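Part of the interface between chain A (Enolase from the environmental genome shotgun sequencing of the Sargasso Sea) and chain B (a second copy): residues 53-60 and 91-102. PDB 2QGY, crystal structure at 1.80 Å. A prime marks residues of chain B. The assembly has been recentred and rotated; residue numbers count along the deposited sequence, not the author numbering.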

ATOM      1  N   ALA A  53     -10.613  -2.701  10.906  1.00 14.22           N
ATOM      2  CA  ALA A  53      -9.498  -2.452   9.981  1.00 13.33           C
ATOM      3  C   ALA A  53      -8.228  -2.298  10.786  1.00 14.39           C
ATOM      4  O   ALA A  53      -8.256  -1.723  11.889  1.00 15.58           O
ATOM      5  CB  ALA A  53      -9.712  -1.144   9.196  1.00 13.15           C
ATOM      6  N   PHE A  54      -7.122  -2.788  10.228  1.00 13.23           N
ATOM      7  CA  PHE A  54      -5.841  -2.557  10.868  1.00 14.70           C
ATOM      8  C   PHE A  54      -5.502  -1.066  10.752  1.00 14.97           C
ATOM      9  O   PHE A  54      -5.335  -0.547   9.663  1.00 14.64           O
ATOM     10  CB  PHE A  54      -4.751  -3.447  10.277  1.00 14.40           C
ATOM     11  CG  PHE A  54      -3.409  -3.102  10.796  1.00 14.82           C
ATOM     12  CD1 PHE A  54      -3.053  -3.477  12.073  1.00 16.49           C
ATOM     13  CD2 PHE A  54      -2.552  -2.332  10.045  1.00 17.88           C
ATOM     14  CE1 PHE A  54      -1.814  -3.148  12.594  1.00 16.66           C
ATOM     15  CE2 PHE A  54      -1.277  -1.965  10.562  1.00 17.46           C
ATOM     16  CZ  PHE A  54      -0.932  -2.370  11.837  1.00 17.99           C
ATOM     17  N   SER A  55      -5.415  -0.375  11.877  1.00 16.06           N
ATOM     18  CA  SER A  55      -5.261   1.092  11.828  1.00 17.37           C
ATOM     19  C   SER A  55      -3.806   1.514  11.834  1.00 17.64           C
ATOM     20  O   SER A  55      -2.958   0.831  12.404  1.00 18.29           O
ATOM     21  CB  SER A  55      -6.005   1.772  12.987  1.00 18.98           C
ATOM     22  OG  SER A  55      -5.366   1.451  14.187  1.00 24.27           O
ATOM     23  N   ILE A  56      -3.519   2.648  11.191  1.00 17.08           N
ATOM     24  CA  ILE A  56      -2.134   3.083  10.955  1.00 17.92           C
ATOM     25  C   ILE A  56      -2.105   4.553  11.304  1.00 17.58           C
ATOM     26  O   ILE A  56      -3.010   5.291  10.919  1.00 16.44           O
ATOM     27  CB  ILE A  56      -1.665   2.850   9.499  1.00 17.33           C
ATOM     28  CG1 ILE A  56      -1.990   1.425   9.033  1.00 19.39           C
ATOM     29  CG2 ILE A  56      -0.140   3.071   9.408  1.00 17.63           C
ATOM     30  CD1 ILE A  56      -1.791   1.168   7.502  1.00 19.84           C
ATOM     31  N   ASN A  57      -1.105   4.942  12.092  1.00 18.01           N
ATOM     32  CA  ASN A  57      -1.012   6.313  12.624  1.00 19.26           C
ATOM     33  C   ASN A  57      -1.099   7.342  11.496  1.00 19.21           C
ATOM     34  O   ASN A  57      -0.437   7.194  10.470  1.00 18.74           O
ATOM     35  CB  ASN A  57       0.288   6.463  13.439  1.00 20.61           C
ATOM     36  CG  ASN A  57       0.297   7.685  14.365  1.00 23.28           C
ATOM     37  OD1 ASN A  57       1.374   8.097  14.824  1.00 32.40           O
ATOM     38  ND2 ASN A  57      -0.866   8.276  14.627  1.00 26.11           N
ATOM     39  N   PHE A  58      -1.926   8.375  11.685  1.00 19.42           N
ATOM     40  CA  PHE A  58      -2.173   9.467  10.679  1.00 19.73           C
ATOM     41  C   PHE A  58      -3.019   9.083   9.455  1.00 19.87           C
ATOM     42  O   PHE A  58      -3.275   9.928   8.572  1.00 20.44           O
ATOM     43  CB  PHE A  58      -0.874  10.200  10.256  1.00 20.93           C
ATOM     44  CG  PHE A  58      -0.200  10.909  11.402  1.00 22.99           C
ATOM     45  CD1 PHE A  58      -0.674  12.150  11.855  1.00 26.11           C
ATOM     46  CD2 PHE A  58       0.856  10.313  12.060  1.00 20.41           C
ATOM     47  CE1 PHE A  58      -0.065  12.789  12.946  1.00 27.25           C
ATOM     48  CE2 PHE A  58       1.461  10.932  13.143  1.00 25.59           C
ATOM     49  CZ  PHE A  58       1.011  12.174  13.582  1.00 25.55           C
ATOM     50  N   ARG A  59      -3.432   7.820   9.394  1.00 18.63           N
ATOM     51  CA  ARG A  59      -4.170   7.304   8.244  1.00 17.82           C
ATOM     52  C   ARG A  59      -5.541   6.783   8.652  1.00 16.78           C
ATOM     53  O   ARG A  59      -6.327   6.323   7.797  1.00 16.53           O
ATOM     54  CB  ARG A  59      -3.327   6.221   7.537  1.00 17.49           C
ATOM     55  CG  ARG A  59      -2.045   6.847   7.003  1.00 17.33           C
ATOM     56  CD  ARG A  59      -0.785   6.006   7.337  1.00 19.37           C
ATOM     57  NE  ARG A  59      -0.647   4.987   6.315  1.00 18.63           N
ATOM     58  CZ  ARG A  59       0.494   4.360   6.052  1.00 17.93           C
ATOM     59  NH1 ARG A  59       0.529   3.472   5.078  1.00 16.53           N
ATOM     60  NH2 ARG A  59       1.578   4.638   6.776  1.00 16.46           N
ATOM     61  N   GLU A  60      -5.841   6.847   9.945  1.00 17.03           N
ATOM     62  CA  GLU A  60      -7.102   6.298  10.437  1.00 16.34           C
ATOM     63  C   GLU A  60      -8.331   6.889   9.749  1.00 16.55           C
ATOM     64  O   GLU A  60      -9.211   6.156   9.328  1.00 15.31           O
ATOM     65  CB  GLU A  60      -7.239   6.418  11.970  1.00 17.10           C
ATOM     66  CG  GLU A  60      -6.106   5.772  12.754  1.00 18.36           C
ATOM     67  CD  GLU A  60      -4.976   6.731  13.114  1.00 21.10           C
ATOM     68  OE1 GLU A  60      -4.863   7.824  12.504  1.00 19.98           O
ATOM     69  OE2 GLU A  60      -4.162   6.379  14.011  1.00 21.87           O
TER
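Chain B 91-102: LLSDGHRGLDFS

The guanidinium of Arg59 lies flat on the ring of Phe101′ while both of its terminal nitrogens grip a single backbone carbonyl, that of His96′. The two planes are 10° apart and their centres 3.9 Å, with CZ of Arg59 over the ring face, so the contact is a stack and a cation-pi interaction at once; the closest atoms are NE of Arg59 and CD1 of Phe101′, at 3.5 Å. The carbonyl lies at the edge of the guanidinium, where the N-H groups point: NH2 of Arg59 donates to O of His96′ at 2.9 Å and NH1 of Arg59 donates to the same O at 3.1 Å. Arg59 has the largest area covered by the opposing stretch, 108 Å².

Chain B approaches as the end of one helix, a turn, and the start of another. The first helix runs through Leu92′ to Ser93′; Asp94′ leaves it with positive phi, and a type I′ turn from Ser93′ to His96′ is closed by N of His96′ donating a hydrogen bond to O of Ser93′ at 2.9 Å. Gly98′ occupies the N-cap position, right before the second helix, which carries Phe101′ to the arginine. The chain A segment is extended through Ile56, then Phe58 takes positive phi, and N of Arg59 donates a hydrogen bond to O of Ile56 at 3.0 Å.

Ile56 comes nearest His96′ (CA to CA 7.6 Å) and Arg59 nearest Phe101′ (CA to CA 7.9 Å), so from His96′ to Phe101′ chain B runs the same way as chain A from Ile56 to Arg59. His96′ also packs by its side chain: its CB is 3.8 Å from CG2 of Ile56, and its NE2 is 3.9 Å from CZ of Phe54, the two rings meeting obliquely with planes at 48°. A weak hydrogen bond from ND1 of His96′ to O of Ser93′, 3.1 Å, ties the imidazole to the turn. One residue before the arginine, Phe58 meets Leu92′: CD1 of Leu92′ sits over the ring face, 4.2 Å from the centroid of Phe58, and CD2 of Leu92′ is 3.3 Å from CE2 of Phe58.

Two waters join the chains at Leu92′. Water 1 accepts from NH2 of Arg59 at 2.9 Å and lies 2.8 Å from O of Asn57 and 3.1 Å from O of Leu92′; water 2 donates to OD1 of Asn57 at 3.1 Å and to O of Leu92′ at 2.5 Å.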

ATOM      1  N   LEU B  91       9.781   8.288  10.022  1.00 23.19           N
ATOM      2  CA  LEU B  91       9.455   7.968  11.425  1.00 24.82           C
ATOM      3  C   LEU B  91       7.985   7.606  11.614  1.00 24.94           C
ATOM      4  O   LEU B  91       7.658   6.554  12.178  1.00 24.57           O
ATOM      5  CB  LEU B  91       9.751   9.150  12.345  1.00 25.75           C
ATOM      6  CG  LEU B  91      11.157   9.689  12.564  1.00 29.81           C
ATOM      7  CD1 LEU B  91      11.078  10.641  13.758  1.00 35.37           C
ATOM      8  CD2 LEU B  91      12.202   8.591  12.823  1.00 35.44           C
ATOM      9  N   LEU B  92       7.108   8.505  11.164  1.00 24.49           N
ATOM     10  CA  LEU B  92       5.646   8.317  11.301  1.00 25.10           C
ATOM     11  C   LEU B  92       5.149   7.038  10.656  1.00 24.75           C
ATOM     12  O   LEU B  92       4.305   6.345  11.226  1.00 25.10           O
ATOM     13  CB  LEU B  92       4.887   9.474  10.642  1.00 25.91           C
ATOM     14  CG  LEU B  92       4.982  10.896  11.163  1.00 29.75           C
ATOM     15  CD1 LEU B  92       4.033  11.766  10.358  1.00 28.60           C
ATOM     16  CD2 LEU B  92       4.689  10.967  12.662  1.00 34.13           C
ATOM     17  N   SER B  93       5.650   6.747   9.454  1.00 24.23           N
ATOM     18  CA  SER B  93       5.169   5.600   8.673  1.00 24.64           C
ATOM     19  C   SER B  93       5.556   4.246   9.282  1.00 25.12           C
ATOM     20  O   SER B  93       4.810   3.272   9.149  1.00 24.25           O
ATOM     21  CB  SER B  93       5.614   5.695   7.218  1.00 25.17           C
ATOM     22  OG  SER B  93       7.002   5.541   7.091  1.00 26.63           O
ATOM     23  N   ASP B  94       6.722   4.195   9.930  1.00 25.75           N
ATOM     24  CA  ASP B  94       7.170   3.003  10.677  1.00 27.14           C
ATOM     25  C   ASP B  94       7.048   1.739   9.813  1.00 25.63           C
ATOM     26  O   ASP B  94       6.613   0.672  10.262  1.00 26.36           O
ATOM     27  CB  ASP B  94       6.430   2.888  12.025  1.00 28.37           C
ATOM     28  CG  ASP B  94       7.141   1.947  13.026  1.00 33.85           C
ATOM     29  OD1 ASP B  94       8.394   2.032  13.193  1.00 38.60           O
ATOM     30  OD2 ASP B  94       6.434   1.121  13.655  1.00 37.32           O
ATOM     31  N   GLY B  95       7.440   1.880   8.552  1.00 23.83           N
ATOM     32  CA  GLY B  95       7.476   0.760   7.619  1.00 23.15           C
ATOM     33  C   GLY B  95       6.141   0.268   7.098  1.00 21.39           C
ATOM     34  O   GLY B  95       6.083  -0.789   6.462  1.00 20.86           O
ATOM     35  N   HIS B  96       5.078   1.030   7.359  1.00 20.08           N
ATOM     36  CA  HIS B  96       3.738   0.722   6.825  1.00 20.27           C
ATOM     37  C   HIS B  96       3.588   1.499   5.558  1.00 20.50           C
ATOM     38  O   HIS B  96       3.474   2.736   5.585  1.00 21.41           O
ATOM     39  CB  HIS B  96       2.655   1.157   7.791  1.00 19.91           C
ATOM     40  CG  HIS B  96       2.675   0.401   9.084  1.00 21.05           C
ATOM     41  ND1 HIS B  96       3.088   0.971  10.271  1.00 25.10           N
ATOM     42  CD2 HIS B  96       2.370  -0.887   9.368  1.00 22.54           C
ATOM     43  CE1 HIS B  96       3.008   0.069  11.240  1.00 25.24           C
ATOM     44  NE2 HIS B  96       2.587  -1.069  10.715  1.00 21.77           N
ATOM     45  N   ARG B  97       3.570   0.783   4.455  1.00 20.59           N
ATOM     46  CA  ARG B  97       3.660   1.401   3.146  1.00 21.05           C
ATOM     47  C   ARG B  97       2.433   1.050   2.329  1.00 20.41           C
ATOM     48  O   ARG B  97       1.802  -0.007   2.527  1.00 20.76           O
ATOM     49  CB  ARG B  97       4.895   0.886   2.408  1.00 21.82           C
ATOM     50  CG  ARG B  97       6.185   1.244   3.128  1.00 26.89           C
ATOM     51  CD  ARG B  97       7.404   0.943   2.285  1.00 33.82           C
ATOM     52  NE  ARG B  97       7.715  -0.478   2.271  1.00 37.88           N
ATOM     53  CZ  ARG B  97       8.666  -1.063   3.004  1.00 37.33           C
ATOM     54  NH1 ARG B  97       9.433  -0.363   3.844  1.00 37.60           N
ATOM     55  NH2 ARG B  97       8.843  -2.365   2.889  1.00 35.39           N
ATOM     56  N   GLY B  98       2.095   1.908   1.390  1.00 20.19           N
ATOM     57  CA  GLY B  98       1.057   1.550   0.408  1.00 18.62           C
ATOM     58  C   GLY B  98       0.893   2.691  -0.571  1.00 18.55           C
ATOM     59  O   GLY B  98       1.388   3.778  -0.309  1.00 17.09           O
ATOM     60  N   LEU B  99       0.216   2.444  -1.695  1.00 17.82           N
ATOM     61  CA  LEU B  99       0.123   3.481  -2.738  1.00 17.60           C
ATOM     62  C   LEU B  99      -0.645   4.705  -2.314  1.00 16.64           C
ATOM     63  O   LEU B  99      -0.263   5.820  -2.697  1.00 15.08           O
ATOM     64  CB  LEU B  99      -0.525   2.953  -4.022  1.00 18.51           C
ATOM     65  CG  LEU B  99       0.243   2.024  -4.927  1.00 22.39           C
ATOM     66  CD1 LEU B  99      -0.526   1.964  -6.276  1.00 24.11           C
ATOM     67  CD2 LEU B  99       1.698   2.518  -5.154  1.00 25.14           C
ATOM     68  N   ASP B 100      -1.719   4.519  -1.549  1.00 15.40           N
ATOM     69  CA  ASP B 100      -2.488   5.672  -1.099  1.00 16.33           C
ATOM     70  C   ASP B 100      -1.642   6.630  -0.247  1.00 15.86           C
ATOM     71  O   ASP B 100      -1.665   7.855  -0.450  1.00 14.06           O
ATOM     72  CB  ASP B 100      -3.759   5.233  -0.379  1.00 16.81           C
ATOM     73  CG  ASP B 100      -4.567   4.251  -1.203  1.00 22.67           C
ATOM     74  OD1 ASP B 100      -5.539   4.711  -1.831  1.00 24.37           O
ATOM     75  OD2 ASP B 100      -4.226   3.035  -1.235  1.00 23.83           O
ATOM     76  N   PHE B 101      -0.896   6.060   0.694  1.00 14.13           N
ATOM     77  CA  PHE B 101      -0.052   6.858   1.561  1.00 14.61           C
ATOM     78  C   PHE B 101       1.086   7.508   0.770  1.00 13.61           C
ATOM     79  O   PHE B 101       1.394   8.689   0.983  1.00 12.81           O
ATOM     80  CB  PHE B 101       0.556   5.997   2.660  1.00 14.72           C
ATOM     81  CG  PHE B 101       1.348   6.790   3.652  1.00 15.95           C
ATOM     82  CD1 PHE B 101       0.690   7.651   4.530  1.00 17.07           C
ATOM     83  CD2 PHE B 101       2.743   6.666   3.714  1.00 16.74           C
ATOM     84  CE1 PHE B 101       1.395   8.414   5.436  1.00 18.14           C
ATOM     85  CE2 PHE B 101       3.483   7.435   4.628  1.00 16.21           C
ATOM     86  CZ  PHE B 101       2.818   8.299   5.483  1.00 17.21           C
ATOM     87  N   SER B 102       1.703   6.730  -0.132  1.00 12.98           N
ATOM     88  CA  SER B 102       2.803   7.243  -0.965  1.00 13.42           C
ATOM     89  C   SER B 102       2.317   8.364  -1.876  1.00 13.67           C
ATOM     90  O   SER B 102       3.038   9.338  -2.087  1.00 12.23           O
ATOM     91  CB  SER B 102       3.441   6.121  -1.783  1.00 13.69           C
ATOM     92  OG  SER B 102       4.143   5.256  -0.871  1.00 18.57           O
TER
HETATM   93  O   HOH W   1       1.839   5.849   9.412  1.00 19.90           O
HETATM   94  O   HOH W   2       3.750   6.556  13.651  1.00 29.82           O